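Local coordinates for catalase-3 (Neurospora crassa, PDB 4AJ9), which breaks down hydrogen peroxide to water and oxygen at a heme, and so probably protects cells from its toxic effects, at residues A172-W177 with S469-E474; Q444-F449 with T509-N514. All blocks are in the same frame, centred on the assembly; numbering follows the deposited sequence.

Contact 1. Residues A172-W177 with S469-E474; sequences AHDSAW and SHVTNE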
loop_
_atom_site.group_PDB
_atom_site.type_symbol
_atom_site.label_atom_id
_atom_site.label_comp_id
_atom_site.label_asym_id
_atom_site.label_seq_id
_atom_site.Cartn_x
_atom_site.Cartn_y
_atom_site.Cartn_z
ATOM N N ALA C 172 -30.168 -14.911 0.898
ATOM C CA ALA C 172 -31.142 -15.526 1.809
ATOM C C ALA C 172 -30.902 -15.159 3.265
ATOM O O ALA C 172 -30.581 -16.016 4.081
ATOM C CB ALA C 172 -31.143 -17.061 1.637
ATOM N N HIS C 173 -31.044 -13.879 3.589
ATOM C CA HIS C 173 -30.951 -13.440 4.977
ATOM C C HIS C 173 -31.657 -12.110 5.179
ATOM O O HIS C 173 -31.937 -11.397 4.219
ATOM C CB HIS C 173 -29.497 -13.344 5.446
ATOM C CG HIS C 173 -28.624 -12.515 4.556
ATOM N ND1 HIS C 173 -28.113 -11.294 4.945
ATOM C CD2 HIS C 173 -28.152 -12.742 3.305
ATOM C CE1 HIS C 173 -27.367 -10.801 3.969
ATOM N NE2 HIS C 173 -27.377 -11.657 2.962
ATOM N N ASP C 174 -31.916 -11.782 6.440
ATOM C CA ASP C 174 -32.733 -10.629 6.803
ATOM C C ASP C 174 -32.368 -9.331 6.091
ATOM O O ASP C 174 -33.239 -8.662 5.530
ATOM C CB ASP C 174 -32.699 -10.400 8.318
ATOM C CG ASP C 174 -33.498 -11.438 9.077
ATOM O OD1 ASP C 174 -33.329 -12.646 8.803
ATOM O OD2 ASP C 174 -34.322 -11.043 9.923
ATOM N N SER C 175 -31.090 -8.969 6.122
ATOM C CA SER C 175 -30.696 -7.640 5.683
ATOM C C SER C 175 -30.963 -7.453 4.194
ATOM O O SER C 175 -31.345 -6.365 3.754
ATOM C CB SER C 175 -29.227 -7.362 6.016
ATOM O OG SER C 175 -28.364 -8.289 5.393
ATOM N N ALA C 176 -30.764 -8.519 3.422
ATOM C CA ALA C 176 -30.920 -8.441 1.971
ATOM C C ALA C 176 -32.372 -8.134 1.628
ATOM O O ALA C 176 -32.677 -7.235 0.836
ATOM C CB ALA C 176 -30.491 -9.736 1.317
ATOM N N TRP C 177 -33.269 -8.909 2.218
ATOM C CA TRP C 177 -34.697 -8.776 1.931
ATOM C C TRP C 177 -35.327 -7.542 2.582
ATOM O O TRP C 177 -36.316 -7.009 2.074
ATOM C CB TRP C 177 -35.428 -10.073 2.293
ATOM C CG TRP C 177 -35.112 -11.142 1.312
ATOM C CD1 TRP C 177 -33.980 -11.924 1.270
ATOM C CD2 TRP C 177 -35.901 -11.515 0.178
ATOM N NE1 TRP C 177 -34.033 -12.771 0.182
ATOM C CE2 TRP C 177 -35.203 -12.542 -0.500
ATOM C CE3 TRP C 177 -37.138 -11.091 -0.326
ATOM C CZ2 TRP C 177 -35.705 -13.147 -1.648
ATOM C CZ3 TRP C 177 -37.632 -11.695 -1.467
ATOM C CH2 TRP C 177 -36.922 -12.718 -2.109
ATOM N N SER C 469 -38.102 -17.458 3.635
ATOM C CA SER C 469 -38.291 -18.289 4.812
ATOM C C SER C 469 -37.050 -18.279 5.706
ATOM O O SER C 469 -37.105 -18.754 6.840
ATOM C CB SER C 469 -38.664 -19.721 4.420
ATOM O OG SER C 469 -37.516 -20.487 4.116
ATOM N N HIS C 470 -35.943 -17.728 5.204
ATOM C CA HIS C 470 -34.741 -17.554 6.028
ATOM C C HIS C 470 -34.774 -16.260 6.835
ATOM O O HIS C 470 -33.956 -16.067 7.739
ATOM C CB HIS C 470 -33.467 -17.572 5.175
ATOM C CG HIS C 470 -33.105 -18.928 4.655
ATOM N ND1 HIS C 470 -33.716 -19.488 3.556
ATOM C CD2 HIS C 470 -32.193 -19.832 5.082
ATOM C CE1 HIS C 470 -33.195 -20.681 3.324
ATOM N NE2 HIS C 470 -32.271 -20.914 4.238
ATOM N N VAL C 471 -35.706 -15.369 6.504
ATOM C CA VAL C 471 -35.791 -14.078 7.184
ATOM C C VAL C 471 -36.406 -14.247 8.558
ATOM O O VAL C 471 -37.565 -14.643 8.676
ATOM C CB VAL C 471 -36.618 -13.067 6.365
ATOM C CG1 VAL C 471 -36.733 -11.741 7.104
ATOM C CG2 VAL C 471 -35.988 -12.874 4.983
ATOM N N THR C 472 -35.626 -13.965 9.598
ATOM C CA THR C 472 -36.106 -14.127 10.969
ATOM C C THR C 472 -37.114 -13.063 11.390
ATOM O O THR C 472 -38.040 -13.344 12.164
ATOM C CB THR C 472 -34.951 -14.123 11.980
ATOM O OG1 THR C 472 -34.425 -12.796 12.097
ATOM C CG2 THR C 472 -33.850 -15.073 11.535
ATOM N N ASN C 473 -36.928 -11.838 10.913
ATOM C CA ASN C 473 -37.783 -10.734 11.343
ATOM C C ASN C 473 -39.147 -10.775 10.665
ATOM O O ASN C 473 -39.239 -10.706 9.444
ATOM C CB ASN C 473 -37.120 -9.386 11.076
ATOM C CG ASN C 473 -37.949 -8.226 11.594
ATOM O OD1 ASN C 473 -38.939 -7.814 10.973
ATOM N ND2 ASN C 473 -37.560 -7.705 12.741
ATOM N N GLU C 474 -40.209 -10.890 11.460
ATOM C CA GLU C 474 -41.554 -11.027 10.908
ATOM C C GLU C 474 -41.994 -9.807 10.091
ATOM O O GLU C 474 -42.550 -9.965 9.003
ATOM C CB GLU C 474 -42.581 -11.324 12.010
ATOM C CG GLU C 474 -44.003 -11.485 11.501
ATOM C CD GLU C 474 -44.340 -12.922 11.112
ATOM O OE1 GLU C 474 -43.431 -13.668 10.679
ATOM O OE2 GLU C 474 -45.520 -13.307 11.252
HETATM O O HOH W 1 -31.297 -14.489 7.999
#
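The first turn of helix 174-182 meets the short loop between helices 454-468 and 474-487 here, where Asp174 takes three donors from Thr472 and Asn473. Asp174 OD1 accepts from Thr472 N at 2.8 Å, and the N-H...O angle is 160°. Asp174 OD2 accepts twice: from Thr472 OG1 at 2.8 Å and from Asn473 N at 2.9 Å. These two donors come from opposite faces of the carboxylate plane. All three come from the syn side but tilted out of the plane, Thr472 OG1 the most. Thr472 OG1 sits between its own backbone N and carbonyl carbon (chi1 72°), which leaves the hydroxyl beside the Asp174 carboxylate. The three bonds should fix the rotation of the group.

Asn473 is the N-cap of helix 474-487, with OD1 bonded to Val476 N. The carboxylate thus lies near the N-terminal ends of two helices, its own included, which probably helps to keep it ionised. Water 1 bridges the backbones: it accepts from Asp174 N at 3.2 Å and donates to His470 O at 3.1 Å.

The contact joins helix 174-182 of the catalase core to the helical region that holds helices 454-468 and 474-487. Beside the polar cluster, Ala172 CB makes a CH-pi contact over one face of the His470 ring, 4.2 Å from its centroid and 22° off the normal, while His470 ND1 is bonded to Phe466 O. Deeper in, Val471 CG2 packs on Trp177 CB at 3.9 Å, the two side chains crossing at about a right angle. Leu402 of a neighbouring subunit packs on Asp174 and Asn473.

Contact 2. Residues Q444-F449 with T509-N514; sequences QPRLFF and TYYHNN
Water 2 joins Arg446 to Asn513. It accepts from Arg446 NH2 at 3.0 Å and donates to Asn513 OD1 at 2.8 Å, and it lies at the guanidinium edge, in plane. Of the other nitrogens, NE donates to Asn450 OD1 and NH1 to Ile487 O.

The guanidinium also turns a face to the 509-514 loop. The backbone of His512 lies over that face. His512 O is 3.2 Å from Arg446 NE, but the angle is too poor for a hydrogen bond; the attraction is probably electrostatic. Asn450 ND2 donates to both His512 O and Asn514 O. At the guanidinium edge, Arg446 NH1 meets Tyr511 CD1 at 3.6 Å, near the plane of the group.

Helix 443-450 of the helical region offers Arg446 and Leu447 to this loop. Arg446 CG stands anti to the backbone N (chi1 -180°) and makes a CH-pi contact over the His512 ring, 3.9 Å from the centroid. The Arg446 and His512 side chains run past one another, pointing opposite ways, with guanidinium and ring planes only 19° apart. Leu447 CB lies at the edge of the same ring, 3.8 Å from His512 CE1. Leu447 CD1 packs 3.5 Å from Asn514 O.

Both ring nitrogens of His512 are engaged. ND1 accepts from Asn514 N at 2.9 Å, near the ring plane, and NE2 is bonded to Thr443 O. A carbonyl can only accept, so the pattern is consistent with a neutral imidazole protonated at NE2, packed beside a cationic arginine.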
loop_
_atom_site.group_PDB
_atom_site.type_symbol
_atom_site.label_atom_id
_atom_site.label_comp_id
_atom_site.label_asym_id
_atom_site.label_seq_id
_atom_site.Cartn_x
_atom_site.Cartn_y
_atom_site.Cartn_z
ATOM N N GLN C 444 -42.370 -3.648 -14.752
ATOM C CA GLN C 444 -41.501 -4.577 -15.459
ATOM C C GLN C 444 -41.229 -5.896 -14.737
ATOM O O GLN C 444 -41.118 -6.932 -15.381
ATOM C CB GLN C 444 -40.229 -3.899 -15.970
ATOM C CG GLN C 444 -40.533 -2.983 -17.126
ATOM C CD GLN C 444 -39.345 -2.752 -18.017
ATOM O OE1 GLN C 444 -38.221 -3.177 -17.708
ATOM N NE2 GLN C 444 -39.573 -2.063 -19.121
ATOM N N PRO C 445 -41.119 -5.866 -13.403
ATOM C CA PRO C 445 -41.072 -7.173 -12.741
ATOM C C PRO C 445 -42.282 -8.010 -13.136
ATOM O O PRO C 445 -42.137 -9.199 -13.423
ATOM C CB PRO C 445 -41.118 -6.812 -11.259
ATOM C CG PRO C 445 -40.426 -5.485 -11.192
ATOM C CD PRO C 445 -40.844 -4.761 -12.464
ATOM N N ARG C 446 -43.461 -7.394 -13.163
ATOM C CA ARG C 446 -44.650 -8.094 -13.647
ATOM C C ARG C 446 -44.491 -8.569 -15.096
ATOM O O ARG C 446 -44.767 -9.723 -15.408
ATOM C CB ARG C 446 -45.899 -7.228 -13.491
ATOM C CG ARG C 446 -47.174 -7.910 -13.976
ATOM C CD ARG C 446 -47.416 -9.225 -13.256
ATOM N NE ARG C 446 -48.667 -9.834 -13.704
ATOM C CZ ARG C 446 -49.846 -9.629 -13.125
ATOM N NH1 ARG C 446 -49.936 -8.853 -12.050
ATOM N NH2 ARG C 446 -50.934 -10.221 -13.613
ATOM N N LEU C 447 -44.025 -7.682 -15.972
ATOM C CA LEU C 447 -43.758 -8.050 -17.359
ATOM C C LEU C 447 -42.869 -9.290 -17.460
ATOM O O LEU C 447 -43.112 -10.185 -18.274
ATOM C CB LEU C 447 -43.106 -6.873 -18.102
ATOM C CG LEU C 447 -42.684 -7.087 -19.558
ATOM C CD1 LEU C 447 -43.894 -7.334 -20.459
ATOM C CD2 LEU C 447 -41.872 -5.898 -20.079
ATOM N N PHE C 448 -41.823 -9.331 -16.639
ATOM C CA PHE C 448 -40.872 -10.432 -16.688
ATOM C C PHE C 448 -41.520 -11.735 -16.222
ATOM O O PHE C 448 -41.438 -12.762 -16.898
ATOM C CB PHE C 448 -39.637 -10.099 -15.846
ATOM C CG PHE C 448 -38.712 -11.256 -15.648
ATOM C CD1 PHE C 448 -37.870 -11.670 -16.673
ATOM C CD2 PHE C 448 -38.663 -11.915 -14.424
ATOM C CE1 PHE C 448 -37.006 -12.735 -16.491
ATOM C CE2 PHE C 448 -37.803 -12.978 -14.230
ATOM C CZ PHE C 448 -36.977 -13.396 -15.261
ATOM N N PHE C 449 -42.187 -11.683 -15.078
ATOM C CA PHE C 449 -42.871 -12.857 -14.557
ATOM C C PHE C 449 -43.914 -13.397 -15.556
ATOM O O PHE C 449 -43.995 -14.610 -15.789
ATOM C CB PHE C 449 -43.509 -12.545 -13.204
ATOM C CG PHE C 449 -44.143 -13.740 -12.554
ATOM C CD1 PHE C 449 -43.387 -14.618 -11.806
ATOM C CD2 PHE C 449 -45.499 -13.990 -12.708
ATOM C CE1 PHE C 449 -43.972 -15.734 -11.211
ATOM C CE2 PHE C 449 -46.089 -15.100 -12.117
ATOM C CZ PHE C 449 -45.325 -15.970 -11.369
ATOM N N THR C 509 -52.782 -1.463 -9.014
ATOM C CA THR C 509 -52.217 -0.288 -9.677
ATOM C C THR C 509 -51.272 -0.670 -10.826
ATOM O O THR C 509 -51.383 -0.157 -11.946
ATOM C CB THR C 509 -51.469 0.605 -8.666
ATOM O OG1 THR C 509 -52.342 0.917 -7.576
ATOM C CG2 THR C 509 -50.980 1.909 -9.324
ATOM N N TYR C 510 -50.359 -1.597 -10.562
ATOM C CA TYR C 510 -49.359 -1.937 -11.562
ATOM C C TYR C 510 -49.614 -3.264 -12.296
ATOM O O TYR C 510 -48.858 -3.625 -13.180
ATOM C CB TYR C 510 -47.951 -1.899 -10.936
ATOM C CG TYR C 510 -47.563 -0.538 -10.375
ATOM C CD1 TYR C 510 -46.934 0.409 -11.171
ATOM C CD2 TYR C 510 -47.818 -0.212 -9.054
ATOM C CE1 TYR C 510 -46.576 1.643 -10.673
ATOM C CE2 TYR C 510 -47.476 1.030 -8.542
ATOM C CZ TYR C 510 -46.854 1.953 -9.361
ATOM O OH TYR C 510 -46.496 3.188 -8.866
ATOM N N TYR C 511 -50.679 -3.983 -11.944
ATOM C CA TYR C 511 -50.938 -5.279 -12.578
ATOM C C TYR C 511 -51.185 -5.112 -14.080
ATOM O O TYR C 511 -51.759 -4.123 -14.512
ATOM C CB TYR C 511 -52.159 -5.979 -11.971
ATOM C CG TYR C 511 -52.096 -6.315 -10.498
ATOM C CD1 TYR C 511 -50.910 -6.210 -9.768
ATOM C CD2 TYR C 511 -53.234 -6.754 -9.833
ATOM C CE1 TYR C 511 -50.878 -6.516 -8.414
ATOM C CE2 TYR C 511 -53.207 -7.067 -8.488
ATOM C CZ TYR C 511 -52.034 -6.946 -7.781
ATOM O OH TYR C 511 -52.039 -7.259 -6.434
ATOM N N HIS C 512 -50.752 -6.085 -14.869
ATOM C CA HIS C 512 -51.015 -6.081 -16.302
ATOM C C HIS C 512 -50.713 -7.474 -16.811
ATOM O O HIS C 512 -50.144 -8.286 -16.078
ATOM C CB HIS C 512 -50.146 -5.040 -17.014
ATOM C CG HIS C 512 -48.687 -5.386 -17.049
ATOM N ND1 HIS C 512 -48.138 -6.200 -18.017
ATOM C CD2 HIS C 512 -47.663 -5.024 -16.237
ATOM C CE1 HIS C 512 -46.839 -6.326 -17.800
ATOM N NE2 HIS C 512 -46.525 -5.622 -16.726
ATOM N N ASN C 513 -51.088 -7.753 -18.058
ATOM C CA ASN C 513 -50.912 -9.083 -18.644
ATOM C C ASN C 513 -49.939 -9.110 -19.814
ATOM O O ASN C 513 -49.897 -10.077 -20.570
ATOM C CB ASN C 513 -52.259 -9.620 -19.128
ATOM C CG ASN C 513 -53.316 -9.557 -18.056
ATOM O OD1 ASN C 513 -53.074 -9.949 -16.917
ATOM N ND2 ASN C 513 -54.487 -9.035 -18.402
ATOM N N ASN C 514 -49.166 -8.046 -19.978
ATOM C CA ASN C 514 -48.233 -7.987 -21.101
ATOM C C ASN C 514 -47.103 -9.021 -21.010
ATOM O O ASN C 514 -46.656 -9.386 -19.923
ATOM C CB ASN C 514 -47.686 -6.567 -21.264
ATOM C CG ASN C 514 -48.749 -5.593 -21.748
ATOM O OD1 ASN C 514 -49.445 -5.863 -22.725
ATOM N ND2 ASN C 514 -48.891 -4.469 -21.058
HETATM O O HOH W 2 -51.020 -11.755 -16.155
#

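The centres of the two contacts are about 25 Å apart, and their nearest atoms about 11 Å. The segments alternate along the chain: 172-177, 444-449, 469-474, 509-514. Contact 1 ties the catalase core to the helical region, whereas contact 2 ties that region's helix 443-450 to the loop leading toward the C-terminal domain. Helix 474-487 connects the two sites. It starts at contact 1, and near its other end the carbonyls of Asn485 and Ile487 bond to Tyr511 OH and Arg446 NH1 of contact 2. Other subunits of the tetramer pack against contact 1 but do not touch contact 2. Both lie away from the annotated heme and active-site residues.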